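Local coordinates for protein probable porin (Pseudomonas aeruginosa, PDB 4FT6) that probably forms an outer-membrane beta-barrel channel of the OprD family through which small solutes enter the Pseudomonas cell, at residues Val290-Gln294 / Val295-Thr299; Phe298-Ala301 / Gly302-Ser305; Tyr310-Phe314 / Val315-Ile319. All coordinates share one frame; numbering follows the deposited sequence.

Contact 1: residues Val290-Gln294 / Val295-Thr299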
# COMPACT_ATOMS: atom_id res chain seq x y z
N VAL A 290 6.96 -0.17 -9.13
CA VAL A 290 7.78 -1.35 -8.83
C VAL A 290 8.84 -1.11 -7.75
O VAL A 290 9.14 -2.01 -6.96
CB VAL A 290 8.43 -1.94 -10.11
CG1 VAL A 290 9.47 -0.95 -10.71
CG2 VAL A 290 9.03 -3.33 -9.83
N ASN A 291 9.41 0.10 -7.73
CA ASN A 291 10.38 0.46 -6.70
C ASN A 291 9.76 1.11 -5.48
O ASN A 291 10.45 1.83 -4.75
CB ASN A 291 11.44 1.41 -7.25
CG ASN A 291 12.55 0.68 -7.97
OD1 ASN A 291 12.75 -0.53 -7.78
ND2 ASN A 291 13.29 1.41 -8.80
N ASP A 292 8.47 0.89 -5.25
CA ASP A 292 7.87 1.36 -4.00
C ASP A 292 8.17 0.28 -2.98
O ASP A 292 7.41 -0.67 -2.80
CB ASP A 292 6.36 1.57 -4.12
CG ASP A 292 5.78 2.27 -2.91
OD1 ASP A 292 6.37 2.17 -1.80
OD2 ASP A 292 4.72 2.92 -3.06
N ILE A 293 9.32 0.40 -2.33
CA ILE A 293 9.80 -0.69 -1.50
C ILE A 293 9.89 -0.27 -0.03
O ILE A 293 9.21 0.67 0.38
CB ILE A 293 11.13 -1.29 -2.05
CG1 ILE A 293 12.23 -0.24 -2.05
CG2 ILE A 293 10.92 -1.83 -3.46
CD1 ILE A 293 13.47 -0.70 -2.69
N GLN A 294 10.72 -0.95 0.76
CA GLN A 294 10.58 -0.90 2.21
C GLN A 294 10.65 0.49 2.84
O GLN A 294 9.78 0.84 3.63
CB GLN A 294 11.57 -1.87 2.89
CG GLN A 294 11.24 -2.15 4.36
CD GLN A 294 12.15 -3.19 4.97
OE1 GLN A 294 12.66 -4.07 4.28
NE2 GLN A 294 12.35 -3.10 6.29
N VAL A 295 11.65 1.29 2.50
CA VAL A 295 11.83 2.60 3.15
C VAL A 295 11.68 3.79 2.20
O VAL A 295 11.34 4.89 2.61
CB VAL A 295 13.19 2.69 3.91
CG1 VAL A 295 13.89 1.33 3.96
CG2 VAL A 295 14.08 3.75 3.29
N ARG A 296 11.95 3.55 0.92
CA ARG A 296 11.93 4.59 -0.09
C ARG A 296 11.22 4.08 -1.36
O ARG A 296 11.18 2.86 -1.62
CB ARG A 296 13.36 5.02 -0.41
CG ARG A 296 13.48 6.23 -1.30
CD ARG A 296 14.91 6.60 -1.52
NE ARG A 296 15.07 7.25 -2.82
CZ ARG A 296 14.71 8.50 -3.07
NH1 ARG A 296 14.17 9.24 -2.11
NH2 ARG A 296 14.88 9.02 -4.28
N ASN A 297 10.64 4.99 -2.14
CA ASN A 297 9.88 4.59 -3.33
C ASN A 297 10.42 5.16 -4.66
O ASN A 297 9.85 4.95 -5.74
CB ASN A 297 8.37 4.87 -3.14
CG ASN A 297 8.06 6.35 -3.08
OD1 ASN A 297 8.96 7.18 -3.20
ND2 ASN A 297 6.79 6.68 -2.92
N PHE A 298 11.54 5.87 -4.55
CA PHE A 298 12.28 6.36 -5.71
C PHE A 298 11.42 7.21 -6.63
O PHE A 298 11.36 6.97 -7.83
CB PHE A 298 12.90 5.17 -6.47
CG PHE A 298 13.93 4.41 -5.65
CD1 PHE A 298 13.55 3.38 -4.80
CD2 PHE A 298 15.28 4.76 -5.71
CE1 PHE A 298 14.51 2.69 -4.04
CE2 PHE A 298 16.23 4.07 -4.96
CZ PHE A 298 15.85 3.04 -4.12
N THR A 299 10.78 8.22 -6.06
CA THR A 299 9.81 9.03 -6.81
C THR A 299 10.15 10.51 -6.85
O THR A 299 9.28 11.34 -7.15
CB THR A 299 8.40 8.89 -6.24
OG1 THR A 299 8.39 9.35 -4.89
CG2 THR A 299 7.92 7.44 -6.30

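Contact 2: residues Phe298-Ala301 / Gly302-Ser305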
# COMPACT_ATOMS: atom_id res chain seq x y z
N PHE A 298 11.54 5.87 -4.55
CA PHE A 298 12.28 6.36 -5.71
C PHE A 298 11.42 7.21 -6.63
O PHE A 298 11.36 6.97 -7.83
CB PHE A 298 12.90 5.17 -6.47
CG PHE A 298 13.93 4.41 -5.65
CD1 PHE A 298 13.55 3.38 -4.80
CD2 PHE A 298 15.28 4.76 -5.71
CE1 PHE A 298 14.51 2.69 -4.04
CE2 PHE A 298 16.23 4.07 -4.96
CZ PHE A 298 15.85 3.04 -4.12
N THR A 299 10.78 8.22 -6.06
CA THR A 299 9.81 9.03 -6.81
C THR A 299 10.15 10.51 -6.85
O THR A 299 9.28 11.34 -7.15
CB THR A 299 8.40 8.89 -6.24
OG1 THR A 299 8.39 9.35 -4.89
CG2 THR A 299 7.92 7.44 -6.30
N SER A 300 11.41 10.84 -6.54
CA SER A 300 11.88 12.22 -6.64
C SER A 300 11.84 12.69 -8.09
O SER A 300 11.93 11.88 -9.02
CB SER A 300 13.31 12.33 -6.13
OG SER A 300 13.34 12.08 -4.75
N ALA A 301 11.72 14.00 -8.29
CA ALA A 301 11.70 14.57 -9.63
C ALA A 301 12.88 14.08 -10.49
O ALA A 301 14.04 14.20 -10.09
CB ALA A 301 11.66 16.10 -9.58
N GLY A 302 12.56 13.51 -11.65
CA GLY A 302 13.57 13.06 -12.59
C GLY A 302 14.25 11.75 -12.23
O GLY A 302 15.15 11.30 -12.94
N GLU A 303 13.83 11.13 -11.12
CA GLU A 303 14.54 9.94 -10.68
C GLU A 303 14.35 8.77 -11.63
O GLU A 303 13.23 8.33 -11.89
CB GLU A 303 14.18 9.51 -9.25
CG GLU A 303 15.06 8.35 -8.76
CD GLU A 303 15.29 8.36 -7.26
OE1 GLU A 303 14.31 8.56 -6.51
OE2 GLU A 303 16.45 8.19 -6.82
N ARG A 304 15.47 8.29 -12.18
CA ARG A 304 15.50 7.06 -12.96
C ARG A 304 15.99 5.95 -12.05
O ARG A 304 16.94 6.15 -11.29
CB ARG A 304 16.44 7.24 -14.15
CG ARG A 304 15.88 8.20 -15.17
CD ARG A 304 16.83 9.31 -15.55
NE ARG A 304 17.44 9.06 -16.85
CZ ARG A 304 18.14 9.95 -17.55
NH1 ARG A 304 18.32 11.18 -17.09
NH2 ARG A 304 18.66 9.60 -18.71
N SER A 305 15.35 4.79 -12.11
CA SER A 305 15.73 3.70 -11.22
C SER A 305 15.40 2.33 -11.79
O SER A 305 14.51 2.20 -12.64
CB SER A 305 15.08 3.87 -9.83
OG SER A 305 13.67 3.86 -9.92
O HOH W 1 12.57 6.20 -10.14

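Contact 3: residues Tyr310-Phe314 / Val315-Ile319. With C8E ((hydroxyethyloxy)tri(ethyloxy)octane), chain B.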
# COMPACT_ATOMS: atom_id res chain seq x y z
N TYR A 310 14.97 -11.25 -6.12
CA TYR A 310 15.07 -12.69 -6.07
C TYR A 310 14.10 -13.19 -5.03
O TYR A 310 13.99 -12.59 -3.96
CB TYR A 310 16.48 -13.16 -5.72
CG TYR A 310 16.54 -14.65 -5.51
CD1 TYR A 310 16.58 -15.51 -6.59
CD2 TYR A 310 16.51 -15.20 -4.25
CE1 TYR A 310 16.61 -16.88 -6.41
CE2 TYR A 310 16.54 -16.57 -4.06
CZ TYR A 310 16.60 -17.40 -5.15
OH TYR A 310 16.62 -18.77 -4.97
N ASP A 311 13.40 -14.28 -5.34
CA ASP A 311 12.47 -14.88 -4.39
C ASP A 311 12.77 -16.36 -4.31
O ASP A 311 13.21 -16.96 -5.29
CB ASP A 311 11.02 -14.68 -4.85
CG ASP A 311 10.49 -13.29 -4.56
OD1 ASP A 311 10.76 -12.38 -5.37
OD2 ASP A 311 9.82 -13.10 -3.53
N TYR A 312 12.53 -16.95 -3.15
CA TYR A 312 12.53 -18.41 -3.06
C TYR A 312 11.43 -18.87 -2.13
O TYR A 312 11.25 -18.30 -1.05
CB TYR A 312 13.88 -18.98 -2.62
CG TYR A 312 13.95 -20.50 -2.71
CD1 TYR A 312 13.86 -21.14 -3.95
CD2 TYR A 312 14.10 -21.29 -1.59
CE1 TYR A 312 13.92 -22.51 -4.05
CE2 TYR A 312 14.16 -22.67 -1.68
CZ TYR A 312 14.07 -23.28 -2.92
OH TYR A 312 14.14 -24.66 -3.02
N ASP A 313 10.73 -19.91 -2.57
CA ASP A 313 9.64 -20.52 -1.81
C ASP A 313 10.16 -21.85 -1.30
O ASP A 313 10.34 -22.79 -2.08
CB ASP A 313 8.44 -20.73 -2.73
CG ASP A 313 7.19 -21.14 -1.98
OD1 ASP A 313 7.30 -21.78 -0.92
OD2 ASP A 313 6.08 -20.82 -2.46
N PHE A 314 10.42 -21.94 -0.00
CA PHE A 314 11.11 -23.11 0.55
C PHE A 314 10.27 -24.38 0.59
O PHE A 314 10.67 -25.36 1.22
CB PHE A 314 11.68 -22.80 1.93
CG PHE A 314 12.99 -22.05 1.90
CD1 PHE A 314 13.02 -20.67 1.71
CD2 PHE A 314 14.19 -22.74 2.07
CE1 PHE A 314 14.24 -19.99 1.68
CE2 PHE A 314 15.40 -22.06 2.04
CZ PHE A 314 15.43 -20.69 1.85
N VAL A 315 9.11 -24.38 -0.08
CA VAL A 315 8.37 -25.63 -0.27
C VAL A 315 9.27 -26.73 -0.86
O VAL A 315 9.36 -27.82 -0.30
CB VAL A 315 7.11 -25.44 -1.15
CG1 VAL A 315 7.39 -24.50 -2.31
CG2 VAL A 315 6.61 -26.77 -1.67
N ALA A 316 9.94 -26.41 -1.96
CA ALA A 316 10.76 -27.38 -2.69
C ALA A 316 11.78 -28.13 -1.82
O ALA A 316 12.04 -29.30 -2.05
CB ALA A 316 11.46 -26.71 -3.85
N LEU A 317 12.34 -27.44 -0.83
CA LEU A 317 13.28 -28.08 0.09
C LEU A 317 12.58 -28.97 1.12
O LEU A 317 13.23 -29.65 1.91
CB LEU A 317 14.12 -27.04 0.82
CG LEU A 317 15.23 -26.39 0.00
CD1 LEU A 317 16.43 -26.11 0.90
CD2 LEU A 317 15.62 -27.27 -1.17
N GLY A 318 11.25 -28.97 1.09
CA GLY A 318 10.46 -29.67 2.09
C GLY A 318 10.25 -28.86 3.36
O GLY A 318 10.31 -29.41 4.46
N ILE A 319 10.02 -27.56 3.21
CA ILE A 319 9.72 -26.67 4.34
C ILE A 319 8.66 -25.64 3.94
O ILE A 319 8.95 -24.43 3.90
CB ILE A 319 10.97 -25.89 4.84
CG1 ILE A 319 12.27 -26.71 4.74
CG2 ILE A 319 10.76 -25.39 6.27
CD1 ILE A 319 13.53 -25.93 5.11
C1 C8E B . 18.04 -18.64 -1.26
C2 C8E B . 17.69 -20.13 -1.14
C3 C8E B . 17.95 -20.91 -2.42
C4 C8E B . 17.61 -22.40 -2.27
C5 C8E B . 18.15 -23.22 -3.44
C6 C8E B . 17.96 -24.72 -3.27
C7 C8E B . 18.39 -25.50 -4.52
C8 C8E B . 17.32 -25.45 -5.61
O9 C8E B . 17.84 -25.68 -6.91
C10 C8E B . 17.38 -26.90 -7.44

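Contact 1: residues Val290-Gln294 / Val295-Thr299
F298 lays one edge of its ring against the doubled-back chain of 290-294. CD1 of F298 meets N291 CB at 3.8 Å, and the N291 carbonyl O lies at the same edge, in the ring plane. Next along the rim, F298 CE1 touches I293 CD1 at 3.8 Å; CG1 of I293 stands between its backbone N and carbonyl carbon (chi1 62°), and the extended chain beyond carries the methyl to the ring. One face of the ring takes R296 as a cation-pi partner, with NE offset toward the rim. Between the two limbs, I293 N donates to R296 O (3.2 Å), and N297 CA-H points at N291 O. D292 OD1 rests on N297 CB at 3.6 Å, carboxylate and amide nearly perpendicular (81°). This irregular hairpin, with D292 at the centre of an inverse gamma turn, belongs to the long loop 275-303 that folds against the inside of the porin barrel, meeting strands 322-334, 342-354 and 364-374. Farther out, T299 OG1 reaches N297 OD1 at 2.8 Å from above the carbonyl plane. N291 is held through its amide by S305 and Q307, D292 by T287, and R296 by a salt bridge, modelled too short, to E303.

Contact 2: residues Phe298-Ala301 / Gly302-Ser305
E303 folds its carboxylate back against the backbone and ring edge of F298, across the turn that returns the chain to the barrel wall. Its CG is anti to the backbone N (chi1 -174°), which aims the chain at the preceding limb, and a bend at chi2 then brings the two oxygens to different parts of F298. OE1 lies beside the backbone and CB of F298, at 3.7 Å from CB, while OE2 sits near the ring plane, 3.8 Å from CD2 of F298, so the acid meets the rim of the phenyl group. Ring and carboxylate planes are inclined to each other by 53°. OE1 of E303 also comes within 3.9 Å of S300 CB. The charge of the acid is probably balanced by R296. Behind these side chains lies a type II beta turn from S300 to E303, closed by E303 N donating to S300 O at 2.9 Å; G302 holds the positive phi (77°) expected at its third position. The turn passes the long loop 275-303 into strand 304-313, one of the antiparallel staves of the OprD-type barrel. At the start of that strand, S305 presents its hydroxyl to the loop: OG lies between the backbone N and carbonyl carbon and approaches F298 CB at 3.8 Å. A water lies between the limbs within hydrogen-bonding distance of F298 O (2.7 Å), E303 O (2.8 Å) and S305 OG (2.6 Å), linking the two sides of the turn; it cannot serve all the acceptors around it at once. The serine hydroxyl is also met by N291, and E303 pairs through its backbone with M273 of the neighbouring strand 264-274.

Contact 3: residues Tyr310-Phe314 / Val315-Ile319
F314 O receives I319 N at 3.0 Å, with a weak bond from L317 N, as the chain leaves strand 304-313 and curls through a type I beta turn from V315 to G318. G318 has a positive phi (83°), which lets the backbone reverse and deliver the I319 N-H to that carbonyl. On one side of the chain, D313 OD1 accepts the V315 N-H at 3.3 Å; the donor comes from the anti side of the carboxylate and lies 32° out of its plane, with V315 CG1 alongside. On another side Y312 extends toward the turn, leaving opposite its backbone N (chi1 -172°), and places its OH 3.5 Å from A316 CB and equally close to L317 CD2. The leucine crosses the tyrosine at about a right angle, its CG near the plane of the ring at the edge. This is the short turn that joins strand 304-313 to 322-334 in the porin barrel, at the end where both chain termini also lie, consistent with the periplasmic side. The edge of Y312 meets the face of F314, Y312 CD2 over the centre of the phenyl ring; L317 CD1 approaches F314 CD2 at 4.2 Å. The aromatic side chains form a greasy patch for a bound detergent, C8E, whose alkyl tail runs along them: C4 lies over one face of Y312, 3.5 Å from CE2, C2 meets F314 CZ at 3.8 Å, and C3 is 3.6 Å from Y310 OH. Such aromatic residues are common near the membrane boundary of outer-membrane barrels, and the detergent probably occupies the place of lipid chains. Y312 also meets the ring of H264, while F314 rests on L322 and A324 of the next strand.

Overall arrangement
Contacts 1, 2 and 3 follow one another along the chain. Contact 1 belongs to the long loop after strand 264-274, contact 2 is the turn that takes this loop into strand 304-313, and contact 3 lies where that strand ends and turns toward 322-334. Contacts 1 and 2 share F298 and T299, have centres 10 Å apart, and touch through side chains of both. Contact 3 lies about 33 Å from contact 2, centre to centre, and does not touch it. One strand thus runs from an inward-folded loop, which probably helps to narrow the channel, to a far end whose aromatic side chains bind detergent and probably face lipid.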